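Local structure of phage-related conserved hypothetical protein, BB2244 (Bordetella bronchiseptica, 2BDV) at residues 7-12 with 98-103; 16-21 with 43-48; 128-133 with 167-172. The protein is of unknown function but belongs to the SOS response associated peptidase (SRAP) family, whose characterised members attach covalently to abasic sites in single-stranded DNA. All coordinates share one frame; numbering follows the deposited sequence.

Contact 1: 7-12 with 98-103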
ATOM      1  N   GLN A   7       5.058  -2.823   9.227  1.00 22.36           N
ATOM      2  CA  GLN A   7       6.394  -2.350   8.869  1.00 23.23           C
ATOM      3  C   GLN A   7       7.278  -2.605  10.089  1.00 24.63           C
ATOM      4  O   GLN A   7       7.428  -1.743  10.962  1.00 22.93           O
ATOM      5  CB  GLN A   7       6.392  -0.856   8.529  1.00 20.23           C
ATOM      6  CG  GLN A   7       5.682  -0.517   7.221  1.00 21.30           C
ATOM      7  CD  GLN A   7       5.817   0.951   6.831  1.00 20.72           C
ATOM      8  OE1 GLN A   7       5.877   1.831   7.690  1.00 19.74           O
ATOM      9  NE2 GLN A   7       5.846   1.221   5.526  1.00 21.52           N
ATOM     10  N   LYS A   8       7.855  -3.802  10.147  1.00 26.94           N
ATOM     11  CA  LYS A   8       8.703  -4.183  11.268  1.00 30.60           C
ATOM     12  C   LYS A   8      10.200  -4.306  10.990  1.00 30.45           C
ATOM     13  O   LYS A   8      10.999  -4.355  11.925  1.00 32.06           O
ATOM     14  CB  LYS A   8       8.176  -5.473  11.891  1.00 32.51           C
ATOM     15  CG  LYS A   8       7.635  -6.491  10.913  1.00 36.26           C
ATOM     16  CD  LYS A   8       6.792  -7.518  11.663  1.00 39.12           C
ATOM     17  CE  LYS A   8       6.441  -8.704  10.787  1.00 41.23           C
ATOM     18  NZ  LYS A   8       5.646  -9.720  11.534  1.00 44.43           N
ATOM     19  N   SER A   9      10.585  -4.355   9.720  1.00 30.38           N
ATOM     20  CA  SER A   9      11.999  -4.445   9.378  1.00 30.14           C
ATOM     21  C   SER A   9      12.659  -3.087   9.500  1.00 31.78           C
ATOM     22  O   SER A   9      11.992  -2.054   9.507  1.00 33.17           O
ATOM     23  CB  SER A   9      12.189  -4.940   7.947  1.00 27.05           C
ATOM     24  OG  SER A   9      11.769  -6.278   7.816  1.00 28.20           O
ATOM     25  N   ALA A  10      13.982  -3.099   9.599  1.00 33.42           N
ATOM     26  CA  ALA A  10      14.747  -1.870   9.689  1.00 33.59           C
ATOM     27  C   ALA A  10      14.539  -1.117   8.385  1.00 32.45           C
ATOM     28  O   ALA A  10      14.493  -1.718   7.313  1.00 33.34           O
ATOM     29  CB  ALA A  10      16.220  -2.191   9.877  1.00 34.09           C
ATOM     30  N   PRO A  11      14.401   0.211   8.457  1.00 32.26           N
ATOM     31  CA  PRO A  11      14.200   1.006   7.244  1.00 30.22           C
ATOM     32  C   PRO A  11      15.294   0.803   6.185  1.00 30.52           C
ATOM     33  O   PRO A  11      14.998   0.813   4.991  1.00 28.64           O
ATOM     34  CB  PRO A  11      14.135   2.439   7.773  1.00 30.34           C
ATOM     35  CG  PRO A  11      14.905   2.371   9.061  1.00 32.94           C
ATOM     36  CD  PRO A  11      14.438   1.071   9.649  1.00 31.79           C
ATOM     37  N   GLU A  12      16.543   0.601   6.613  1.00 29.23           N
ATOM     38  CA  GLU A  12      17.617   0.396   5.650  1.00 30.89           C
ATOM     39  C   GLU A  12      17.399  -0.874   4.833  1.00 29.27           C
ATOM     40  O   GLU A  12      17.904  -0.982   3.721  1.00 30.43           O
ATOM     41  CB  GLU A  12      18.994   0.334   6.326  1.00 33.52           C
ATOM     42  CG  GLU A  12      19.232  -0.880   7.199  1.00 38.85           C
ATOM     43  CD  GLU A  12      18.923  -0.607   8.651  1.00 42.93           C
ATOM     44  OE1 GLU A  12      19.204  -1.487   9.500  1.00 46.20           O
ATOM     45  OE2 GLU A  12      18.396   0.491   8.943  1.00 45.06           O
ATOM     46  N   PRO A  98       6.634   0.192   1.522  1.00 17.64           N
ATOM     47  CA  PRO A  98       7.237  -1.054   1.994  1.00 17.57           C
ATOM     48  C   PRO A  98       6.413  -1.690   3.117  1.00 19.14           C
ATOM     49  O   PRO A  98       5.778  -0.988   3.910  1.00 17.37           O
ATOM     50  CB  PRO A  98       8.619  -0.605   2.452  1.00 16.90           C
ATOM     51  CG  PRO A  98       8.391   0.791   2.889  1.00 17.57           C
ATOM     52  CD  PRO A  98       7.510   1.338   1.806  1.00 17.40           C
ATOM     53  N   ALA A  99       6.431  -3.023   3.167  1.00 19.94           N
ATOM     54  CA  ALA A  99       5.689  -3.776   4.169  1.00 18.93           C
ATOM     55  C   ALA A  99       6.158  -5.225   4.316  1.00 20.10           C
ATOM     56  O   ALA A  99       6.480  -5.903   3.336  1.00 18.18           O
ATOM     57  CB  ALA A  99       4.204  -3.757   3.829  1.00 18.80           C
ATOM     58  N   ASP A 100       6.179  -5.696   5.554  1.00 21.21           N
ATOM     59  CA  ASP A 100       6.578  -7.064   5.835  1.00 23.19           C
ATOM     60  C   ASP A 100       5.368  -7.969   5.614  1.00 21.76           C
ATOM     61  O   ASP A 100       5.502  -9.180   5.418  1.00 22.90           O
ATOM     62  CB  ASP A 100       7.098  -7.133   7.272  1.00 24.08           C
ATOM     63  CG  ASP A 100       8.375  -6.328   7.453  1.00 28.00           C
ATOM     64  OD1 ASP A 100       9.460  -6.872   7.174  1.00 30.46           O
ATOM     65  OD2 ASP A 100       8.301  -5.143   7.840  1.00 29.37           O
ATOM     66  N   GLY A 101       4.189  -7.353   5.623  1.00 21.27           N
ATOM     67  CA  GLY A 101       2.941  -8.078   5.421  1.00 20.98           C
ATOM     68  C   GLY A 101       1.712  -7.205   5.668  1.00 20.89           C
ATOM     69  O   GLY A 101       1.832  -6.008   5.939  1.00 17.74           O
ATOM     70  N   TRP A 102       0.521  -7.791   5.574  1.00 19.48           N
ATOM     71  CA  TRP A 102      -0.704  -7.031   5.797  1.00 18.44           C
ATOM     72  C   TRP A 102      -1.759  -7.919   6.453  1.00 20.73           C
ATOM     73  O   TRP A 102      -1.584  -9.139   6.559  1.00 22.36           O
ATOM     74  CB  TRP A 102      -1.227  -6.442   4.469  1.00 17.50           C
ATOM     75  CG  TRP A 102      -1.795  -7.447   3.483  1.00 14.63           C
ATOM     76  CD1 TRP A 102      -3.105  -7.783   3.322  1.00 12.75           C
ATOM     77  CD2 TRP A 102      -1.059  -8.255   2.553  1.00 15.31           C
ATOM     78  NE1 TRP A 102      -3.239  -8.750   2.353  1.00 12.71           N
ATOM     79  CE2 TRP A 102      -1.999  -9.060   1.861  1.00 14.79           C
ATOM     80  CE3 TRP A 102       0.304  -8.381   2.234  1.00 16.85           C
ATOM     81  CZ2 TRP A 102      -1.625  -9.976   0.872  1.00 15.36           C
ATOM     82  CZ3 TRP A 102       0.677  -9.294   1.249  1.00 15.26           C
ATOM     83  CH2 TRP A 102      -0.289 -10.080   0.580  1.00 14.85           C
ATOM     84  N   TYR A 103      -2.851  -7.311   6.905  1.00 18.53           N
ATOM     85  CA  TYR A 103      -3.899  -8.076   7.556  1.00 18.92           C
ATOM     86  C   TYR A 103      -5.228  -8.058   6.820  1.00 19.96           C
ATOM     87  O   TYR A 103      -5.591  -7.064   6.200  1.00 19.70           O
ATOM     88  CB  TYR A 103      -4.144  -7.556   8.969  1.00 18.77           C
ATOM     89  CG  TYR A 103      -2.916  -7.452   9.839  1.00 20.41           C
ATOM     90  CD1 TYR A 103      -2.068  -6.347   9.757  1.00 20.24           C
ATOM     91  CD2 TYR A 103      -2.622  -8.442  10.770  1.00 20.34           C
ATOM     92  CE1 TYR A 103      -0.962  -6.228  10.587  1.00 18.95           C
ATOM     93  CE2 TYR A 103      -1.521  -8.336  11.603  1.00 23.42           C
ATOM     94  CZ  TYR A 103      -0.695  -7.225  11.508  1.00 22.50           C
ATOM     95  OH  TYR A 103       0.390  -7.122  12.346  1.00 22.90           O
TER

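Contact 2: 16-21 with 43-48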
ATOM      1  N   GLU A  16      17.575  -1.156   0.692  1.00 24.22           N
ATOM      2  CA  GLU A  16      18.497  -2.146   0.143  1.00 27.83           C
ATOM      3  C   GLU A  16      17.812  -3.023  -0.909  1.00 28.16           C
ATOM      4  O   GLU A  16      18.422  -3.390  -1.910  1.00 28.74           O
ATOM      5  CB  GLU A  16      19.066  -3.006   1.284  1.00 28.99           C
ATOM      6  CG  GLU A  16      19.951  -4.185   0.864  1.00 35.75           C
ATOM      7  CD  GLU A  16      21.251  -3.781   0.173  1.00 39.40           C
ATOM      8  OE1 GLU A  16      22.020  -4.689  -0.210  1.00 39.52           O
ATOM      9  OE2 GLU A  16      21.512  -2.567   0.011  1.00 44.05           O
ATOM     10  N   ILE A  17      16.541  -3.343  -0.691  1.00 27.75           N
ATOM     11  CA  ILE A  17      15.807  -4.168  -1.639  1.00 27.61           C
ATOM     12  C   ILE A  17      15.405  -3.393  -2.891  1.00 27.77           C
ATOM     13  O   ILE A  17      15.522  -3.904  -4.007  1.00 29.52           O
ATOM     14  CB  ILE A  17      14.546  -4.767  -0.992  1.00 28.79           C
ATOM     15  CG1 ILE A  17      14.959  -5.738   0.113  1.00 29.70           C
ATOM     16  CG2 ILE A  17      13.691  -5.456  -2.047  1.00 29.31           C
ATOM     17  CD1 ILE A  17      13.814  -6.438   0.780  1.00 32.08           C
ATOM     18  N   LEU A  18      14.935  -2.161  -2.715  1.00 25.91           N
ATOM     19  CA  LEU A  18      14.520  -1.352  -3.862  1.00 24.80           C
ATOM     20  C   LEU A  18      15.707  -0.738  -4.603  1.00 24.08           C
ATOM     21  O   LEU A  18      15.801  -0.809  -5.833  1.00 22.29           O
ATOM     22  CB  LEU A  18      13.561  -0.240  -3.417  1.00 23.39           C
ATOM     23  CG  LEU A  18      13.097   0.747  -4.499  1.00 21.76           C
ATOM     24  CD1 LEU A  18      12.286   0.010  -5.560  1.00 21.44           C
ATOM     25  CD2 LEU A  18      12.259   1.842  -3.854  1.00 21.15           C
ATOM     26  N   TRP A  19      16.616  -0.134  -3.850  1.00 24.75           N
ATOM     27  CA  TRP A  19      17.790   0.491  -4.440  1.00 26.12           C
ATOM     28  C   TRP A  19      19.047  -0.172  -3.891  1.00 28.86           C
ATOM     29  O   TRP A  19      19.763   0.411  -3.075  1.00 28.59           O
ATOM     30  CB  TRP A  19      17.796   1.993  -4.121  1.00 22.23           C
ATOM     31  CG  TRP A  19      16.641   2.738  -4.710  1.00 20.92           C
ATOM     32  CD1 TRP A  19      16.273   2.772  -6.027  1.00 20.42           C
ATOM     33  CD2 TRP A  19      15.727   3.600  -4.017  1.00 18.64           C
ATOM     34  NE1 TRP A  19      15.190   3.604  -6.194  1.00 19.81           N
ATOM     35  CE2 TRP A  19      14.836   4.124  -4.976  1.00 16.85           C
ATOM     36  CE3 TRP A  19      15.577   3.983  -2.675  1.00 19.59           C
ATOM     37  CZ2 TRP A  19      13.807   5.008  -4.641  1.00 19.86           C
ATOM     38  CZ3 TRP A  19      14.549   4.869  -2.341  1.00 15.33           C
ATOM     39  CH2 TRP A  19      13.681   5.368  -3.319  1.00 18.32           C
ATOM     40  N   PRO A  20      19.335  -1.406  -4.342  1.00 32.54           N
ATOM     41  CA  PRO A  20      20.516  -2.143  -3.880  1.00 36.17           C
ATOM     42  C   PRO A  20      21.783  -1.311  -3.977  1.00 39.52           C
ATOM     43  O   PRO A  20      22.030  -0.660  -4.992  1.00 40.33           O
ATOM     44  CB  PRO A  20      20.547  -3.360  -4.800  1.00 35.03           C
ATOM     45  CG  PRO A  20      19.094  -3.585  -5.100  1.00 35.39           C
ATOM     46  CD  PRO A  20      18.609  -2.176  -5.365  1.00 32.14           C
ATOM     47  N   ASN A  21      22.586  -1.337  -2.919  1.00 44.27           N
ATOM     48  CA  ASN A  21      23.821  -0.565  -2.890  1.00 48.77           C
ATOM     49  C   ASN A  21      23.542   0.895  -3.236  1.00 49.93           C
ATOM     50  O   ASN A  21      23.722   1.324  -4.379  1.00 49.39           O
ATOM     51  CB  ASN A  21      24.838  -1.146  -3.874  1.00 51.54           C
ATOM     52  CG  ASN A  21      26.037  -0.236  -4.077  1.00 54.06           C
ATOM     53  OD1 ASN A  21      26.555   0.352  -3.124  1.00 54.33           O
ATOM     54  ND2 ASN A  21      26.492  -0.125  -5.325  1.00 56.26           N
ATOM     55  N   LEU A  43       6.008   4.502   6.413  1.00 19.99           N
ATOM     56  CA  LEU A  43       7.205   4.741   5.623  1.00 19.51           C
ATOM     57  C   LEU A  43       6.855   4.508   4.166  1.00 20.05           C
ATOM     58  O   LEU A  43       6.068   3.615   3.850  1.00 18.67           O
ATOM     59  CB  LEU A  43       8.305   3.761   6.006  1.00 20.81           C
ATOM     60  CG  LEU A  43       9.124   4.081   7.249  1.00 25.20           C
ATOM     61  CD1 LEU A  43       9.981   2.890   7.623  1.00 26.78           C
ATOM     62  CD2 LEU A  43       9.988   5.313   6.961  1.00 25.71           C
ATOM     63  N   THR A  44       7.430   5.317   3.282  1.00 20.60           N
ATOM     64  CA  THR A  44       7.215   5.160   1.844  1.00 19.21           C
ATOM     65  C   THR A  44       8.524   5.492   1.137  1.00 20.20           C
ATOM     66  O   THR A  44       9.385   6.185   1.685  1.00 21.36           O
ATOM     67  CB  THR A  44       6.115   6.117   1.264  1.00 17.43           C
ATOM     68  OG1 THR A  44       6.653   7.433   1.096  1.00 15.80           O
ATOM     69  CG2 THR A  44       4.900   6.186   2.178  1.00 17.28           C
HETATM   70  N   MSE A  45       8.669   4.985  -0.078  1.00 19.47           N
HETATM   71  CA  MSE A  45       9.846   5.256  -0.887  1.00 21.68           C
HETATM   72  C   MSE A  45       9.354   5.824  -2.209  1.00 20.37           C
HETATM   73  O   MSE A  45       8.364   5.342  -2.764  1.00 19.90           O
HETATM   74  CB  MSE A  45      10.657   3.979  -1.089  1.00 22.85           C
HETATM   75  CG  MSE A  45      11.208   3.453   0.227  1.00 27.73           C
HETATM   76 SE   MSE A  45      12.498   2.034   0.050  1.00 39.23          SE
HETATM   77  CE  MSE A  45      11.276   0.597  -0.262  1.00 27.32           C
ATOM     78  N   HIS A  46      10.038   6.859  -2.695  1.00 21.29           N
ATOM     79  CA  HIS A  46       9.639   7.528  -3.935  1.00 22.01           C
ATOM     80  C   HIS A  46      10.670   8.515  -4.484  1.00 20.40           C
ATOM     81  O   HIS A  46      11.704   8.770  -3.873  1.00 21.80           O
ATOM     82  CB  HIS A  46       8.335   8.288  -3.697  1.00 21.00           C
ATOM     83  CG  HIS A  46       8.470   9.406  -2.708  1.00 25.26           C
ATOM     84  ND1 HIS A  46       9.196  10.549  -2.967  1.00 26.36           N
ATOM     85  CD2 HIS A  46       7.992   9.540  -1.446  1.00 26.35           C
ATOM     86  CE1 HIS A  46       9.159  11.342  -1.908  1.00 27.00           C
ATOM     87  NE2 HIS A  46       8.437  10.753  -0.973  1.00 27.83           N
ATOM     88  N   ARG A  47      10.347   9.079  -5.643  1.00 20.93           N
ATOM     89  CA  ARG A  47      11.190  10.064  -6.306  1.00 21.58           C
ATOM     90  C   ARG A  47      10.270  11.188  -6.788  1.00 22.09           C
ATOM     91  O   ARG A  47      10.356  11.642  -7.929  1.00 24.19           O
ATOM     92  CB  ARG A  47      11.917   9.412  -7.485  1.00 19.81           C
ATOM     93  CG  ARG A  47      12.698   8.180  -7.068  1.00 18.65           C
ATOM     94  CD  ARG A  47      13.360   7.502  -8.242  1.00 22.05           C
ATOM     95  NE  ARG A  47      14.355   8.349  -8.894  1.00 21.13           N
ATOM     96  CZ  ARG A  47      14.989   8.003 -10.010  1.00 21.82           C
ATOM     97  NH1 ARG A  47      15.880   8.818 -10.557  1.00 19.75           N
ATOM     98  NH2 ARG A  47      14.715   6.838 -10.585  1.00 21.16           N
ATOM     99  N   LEU A  48       9.389  11.634  -5.896  1.00 21.54           N
ATOM    100  CA  LEU A  48       8.416  12.674  -6.220  1.00 22.70           C
ATOM    101  C   LEU A  48       8.975  14.088  -6.329  1.00 22.74           C
ATOM    102  O   LEU A  48       8.417  14.928  -7.036  1.00 20.46           O
ATOM    103  CB  LEU A  48       7.290  12.661  -5.185  1.00 21.19           C
ATOM    104  CG  LEU A  48       6.550  11.329  -5.072  1.00 20.43           C
ATOM    105  CD1 LEU A  48       5.493  11.407  -3.968  1.00 20.06           C
ATOM    106  CD2 LEU A  48       5.926  10.985  -6.405  1.00 19.20           C
TER

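Contact 3: 128-133 with 167-172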
ATOM      1  N   LEU A 128       7.035  -4.639  -1.732  1.00 19.48           N
ATOM      2  CA  LEU A 128       7.016  -3.283  -2.261  1.00 18.83           C
ATOM      3  C   LEU A 128       5.642  -3.017  -2.863  1.00 17.21           C
ATOM      4  O   LEU A 128       5.413  -3.304  -4.043  1.00 14.82           O
ATOM      5  CB  LEU A 128       8.123  -3.109  -3.318  1.00 16.78           C
ATOM      6  CG  LEU A 128       9.539  -3.533  -2.886  1.00 17.70           C
ATOM      7  CD1 LEU A 128      10.513  -3.357  -4.049  1.00 15.06           C
ATOM      8  CD2 LEU A 128      10.001  -2.727  -1.691  1.00 14.91           C
ATOM      9  N   PHE A 129       4.724  -2.481  -2.053  1.00 16.78           N
ATOM     10  CA  PHE A 129       3.369  -2.200  -2.537  1.00 16.78           C
ATOM     11  C   PHE A 129       3.374  -0.960  -3.411  1.00 14.77           C
ATOM     12  O   PHE A 129       3.983   0.045  -3.068  1.00 15.02           O
ATOM     13  CB  PHE A 129       2.354  -1.978  -1.388  1.00 16.30           C
ATOM     14  CG  PHE A 129       2.144  -3.177  -0.492  1.00 18.63           C
ATOM     15  CD1 PHE A 129       2.537  -4.449  -0.891  1.00 19.79           C
ATOM     16  CD2 PHE A 129       1.569  -3.019   0.770  1.00 18.00           C
ATOM     17  CE1 PHE A 129       2.371  -5.541  -0.048  1.00 18.88           C
ATOM     18  CE2 PHE A 129       1.401  -4.103   1.613  1.00 17.72           C
ATOM     19  CZ  PHE A 129       1.801  -5.367   1.206  1.00 18.20           C
ATOM     20  N   ALA A 130       2.695  -1.050  -4.548  1.00 15.32           N
ATOM     21  CA  ALA A 130       2.579   0.070  -5.469  1.00 15.84           C
ATOM     22  C   ALA A 130       1.548   1.017  -4.859  1.00 15.61           C
ATOM     23  O   ALA A 130       0.541   0.575  -4.300  1.00 13.61           O
ATOM     24  CB  ALA A 130       2.103  -0.421  -6.824  1.00 13.94           C
ATOM     25  N   GLY A 131       1.800   2.317  -4.960  1.00 15.90           N
ATOM     26  CA  GLY A 131       0.871   3.284  -4.402  1.00 14.88           C
ATOM     27  C   GLY A 131       0.796   4.581  -5.178  1.00 14.20           C
ATOM     28  O   GLY A 131       1.650   4.871  -6.011  1.00 14.67           O
ATOM     29  N   LEU A 132      -0.238   5.364  -4.897  1.00 15.66           N
ATOM     30  CA  LEU A 132      -0.448   6.645  -5.558  1.00 15.95           C
ATOM     31  C   LEU A 132      -0.695   7.705  -4.487  1.00 17.33           C
ATOM     32  O   LEU A 132      -1.565   7.552  -3.623  1.00 17.78           O
ATOM     33  CB  LEU A 132      -1.652   6.558  -6.506  1.00 14.45           C
ATOM     34  CG  LEU A 132      -1.545   5.615  -7.710  1.00 14.24           C
ATOM     35  CD1 LEU A 132      -2.882   5.557  -8.444  1.00 15.53           C
ATOM     36  CD2 LEU A 132      -0.442   6.103  -8.642  1.00  6.07           C
ATOM     37  N   SER A 133       0.070   8.783  -4.556  1.00 15.96           N
ATOM     38  CA  SER A 133      -0.047   9.848  -3.577  1.00 16.73           C
ATOM     39  C   SER A 133      -0.303  11.197  -4.232  1.00 18.26           C
ATOM     40  O   SER A 133       0.128  11.452  -5.359  1.00 20.88           O
ATOM     41  CB  SER A 133       1.236   9.899  -2.735  1.00 16.66           C
ATOM     42  OG  SER A 133       1.320  11.085  -1.968  1.00 19.00           O
ATOM     43  N   VAL A 167      -1.181  -4.767  -4.579  1.00 20.28           N
ATOM     44  CA  VAL A 167      -0.317  -5.164  -5.679  1.00 19.66           C
ATOM     45  C   VAL A 167       1.146  -5.020  -5.271  1.00 19.79           C
ATOM     46  O   VAL A 167       1.653  -3.910  -5.141  1.00 19.18           O
ATOM     47  CB  VAL A 167      -0.589  -4.298  -6.928  1.00 19.74           C
ATOM     48  CG1 VAL A 167       0.353  -4.695  -8.059  1.00 20.00           C
ATOM     49  CG2 VAL A 167      -2.037  -4.460  -7.360  1.00 15.74           C
ATOM     50  N   ALA A 168       1.814  -6.147  -5.052  1.00 20.29           N
ATOM     51  CA  ALA A 168       3.219  -6.124  -4.680  1.00 21.09           C
ATOM     52  C   ALA A 168       4.042  -6.298  -5.948  1.00 22.48           C
ATOM     53  O   ALA A 168       3.733  -7.143  -6.791  1.00 24.04           O
ATOM     54  CB  ALA A 168       3.532  -7.243  -3.687  1.00 22.44           C
ATOM     55  N   LEU A 169       5.101  -5.506  -6.074  1.00 21.48           N
ATOM     56  CA  LEU A 169       5.945  -5.554  -7.254  1.00 20.49           C
ATOM     57  C   LEU A 169       7.356  -6.074  -6.999  1.00 21.70           C
ATOM     58  O   LEU A 169       7.905  -5.915  -5.912  1.00 20.68           O
ATOM     59  CB  LEU A 169       6.059  -4.154  -7.863  1.00 17.56           C
ATOM     60  CG  LEU A 169       4.808  -3.374  -8.276  1.00 17.30           C
ATOM     61  CD1 LEU A 169       5.221  -1.944  -8.552  1.00 15.98           C
ATOM     62  CD2 LEU A 169       4.146  -4.000  -9.504  1.00 14.17           C
ATOM     63  N   PRO A 170       7.958  -6.716  -8.012  1.00 22.70           N
ATOM     64  CA  PRO A 170       9.324  -7.230  -7.861  1.00 24.31           C
ATOM     65  C   PRO A 170      10.222  -5.983  -7.794  1.00 24.27           C
ATOM     66  O   PRO A 170       9.851  -4.920  -8.302  1.00 22.33           O
ATOM     67  CB  PRO A 170       9.553  -8.014  -9.157  1.00 22.69           C
ATOM     68  CG  PRO A 170       8.166  -8.398  -9.596  1.00 25.64           C
ATOM     69  CD  PRO A 170       7.365  -7.159  -9.285  1.00 23.26           C
ATOM     70  N   PRO A 171      11.398  -6.090  -7.163  1.00 22.98           N
ATOM     71  CA  PRO A 171      12.294  -4.933  -7.067  1.00 23.51           C
ATOM     72  C   PRO A 171      12.581  -4.245  -8.409  1.00 25.25           C
ATOM     73  O   PRO A 171      12.619  -3.012  -8.495  1.00 25.33           O
ATOM     74  CB  PRO A 171      13.545  -5.522  -6.433  1.00 23.10           C
ATOM     75  CG  PRO A 171      12.983  -6.570  -5.520  1.00 24.37           C
ATOM     76  CD  PRO A 171      11.880  -7.214  -6.345  1.00 22.33           C
ATOM     77  N   GLU A 172      12.788  -5.044  -9.453  1.00 25.43           N
ATOM     78  CA  GLU A 172      13.075  -4.505 -10.781  1.00 25.93           C
ATOM     79  C   GLU A 172      11.927  -3.621 -11.284  1.00 25.29           C
ATOM     80  O   GLU A 172      12.150  -2.510 -11.758  1.00 25.89           O
ATOM     81  CB  GLU A 172      13.302  -5.637 -11.803  1.00 27.51           C
ATOM     82  CG  GLU A 172      14.487  -6.595 -11.550  1.00 31.53           C
ATOM     83  CD  GLU A 172      14.092  -7.875 -10.814  1.00 33.07           C
ATOM     84  OE1 GLU A 172      14.742  -8.921 -11.039  1.00 35.71           O
ATOM     85  OE2 GLU A 172      13.139  -7.837 -10.004  1.00 35.31           O
TER
HETATM   86  O   HOH W   1       7.333  -6.831  -3.620  1.00 19.69           O

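Contact 1: 7-12 with 98-103
Pro98 and Gln7 meet through one backbone carbonyl and one side-chain amide. NE2 of Gln7 donates to O of Pro98 over 2.7 Å with an N-H...O angle of 171°, and the acceptor lies almost exactly in the Gln7 amide plane. CB of Gln7 starts away from 98-103; CD lies anti to CA (chi2 -174°), and this extended chain brings the amide back to the carbonyl. There NE2 of Gln7 also passes 3.7 Å from CG of Pro98. A primary amide suits the place because NE2 has two hydrogens, which leaves a second one for a partner outside 98-103. At Ala99 the backbones draw nearest, CA of Ala99 lying 5.0 Å from CA of Gln7. The small methyl of Ala99 lies against Phe129 of strand 126-133.

Asp100, at the corner of the chain, carries most of the polar contact. Its CG stands beside its own backbone N (chi1 -66°), and the carboxylate collects the donors of the turn at 8-9. OD2 of Asp100 accepts from N of Lys8 at 2.7 Å and from N of Ser9 at 3.1 Å, two consecutive amides approaching from the same face of the carboxylate plane. OD1 of Asp100 takes the hydroxyl of Ser9, whose OG sits at a very short 2.5 Å, a length to be read with caution. The aliphatic part of Lys8 crosses the aspartate, CG of Lys8 lying 3.4 Å from OD2 of Asp100, while its ammonium stays farther off and no salt bridge forms.

Tyr14 of helix 11-18 adds a hydroxyl to OD2 of Asp100. The corner thus joins the loop leading into that helix to the place where strand 94-99 of one sheet gives way to strand 101-107 of another, next to edge strand 5-7.

Contact 2: 16-21 with 43-48
Leu18 and Met45, the latter present as selenomethionine, reach toward each other tip to tip from the end of helix 11-18 and from strand 43-46. CD2 of Leu18 lies 3.8 Å from CB of Met45 and 3.9 Å from its SE. The Met45 chain is bent at its last torsion (chi3 -79°), which places CE of Met45 4.0 Å from CB of Leu18, so CB, SE and CE of the unbranched chain all lie close to Leu18.

Trp19 adds the second half of the contact. Its ring slides past Met45 in the opposite direction, CH2 of Trp19 reaching to 4.0 Å from CB of Met45, and SE lies 5.0 Å from the centroid of the six-membered ring, obliquely at 40° off its normal: a Met-aromatic contact. Farther along 43-48, CZ2 of Trp19 lies 4.1 Å from CG of Arg47. Only the aliphatic root of the arginine is used; its guanidinium plane stands nearly perpendicular to the indole, and its NE is bonded to Gln51 O. CD2 of Leu18 also lies 3.5 Å above the ring plane of Trp19, offset toward the rim.

In the next shell, Leu18 O is held by Arg175 of helix 171-178, at the point where helix 11-18 ends and Trp19 is the first residue to leave helical torsions. Leu96 and Leu128 touch Leu18, and Pro98 and Leu128 touch Met45.

No hydrogen bond crosses between the segments. The joint therefore probably rests on dispersion and on the burial of apolar surface, with the polarisable selenium beside the indole probably contributing a modest attraction of little directional strictness.

Contact 3: 128-133 with 167-172
An antiparallel beta bridge joins strand 126-133 to the extended chain that leads into helix 171-178. Phe129 and Ala168 form the non-hydrogen-bonded pair, their CA atoms 4.5 Å apart, and a backbone bond lies on either side of them. N of Leu169 donates to O of Leu128 at 3.0 Å, and N of Ala130 donates to O of Val167 at 3.1 Å, the latter with an N-H...O angle of 169°. The same Val167 oxygen also receives a CA-H...O contact, CA of Phe129 lying 3.6 Å from O of Val167.

Beyond Leu169 the chains part, and a water continues the connection: it accepts from N of Leu128 at 2.9 Å and donates to O of Leu169 through a shorter bond. Side chains fill in around this backbone pairing. CB of Ala168 meets the edge of the Phe129 ring near its plane, 4.1 Å from CD1 of Phe129, and this single methyl fits against the ring edge. CB of Ala130 packs 3.9 Å from CD1 of Leu169. At the far end CD1 of Leu128 reaches 3.8 Å from CA of Pro171. That CD1 is anti to CA of its own residue (chi2 178°), which carries it to the proline.

Pro170 occupies the N-cap position and Pro171 opens the helix; lacking an N-H, Pro171 suits a first turn, whose amides have no carbonyl of their own helix to bind. Strand 126-133 runs between 94-99 and 147-151 in the mixed sheet, and Trp177 of helix 171-178 packs on Ala130 and Leu169, laying that helix against the strand.

Overall arrangement
Contacts 1 and 3 lie on strands 94-99 and 126-133, neighbours in the mixed sheet. Contact 2 lies within the chain loop closed by contact 1, their centres about 13 Å apart, and both use helix 11-18; NE2 of Gln7 joins them through a probable hydrogen bond of 2.9 Å to O of Leu43. Contacts 2 and 3 have centres about 11 Å apart and share an apolar seam, in which CE of Met45 lies 3.8 Å from CD2 of Leu128. Contact 3 meets contact 1 at Phe129, whose CZ is 3.5 Å from CE3 of Trp102, with centres about 13 Å apart. All six segments belong to the SRAP part of the chain.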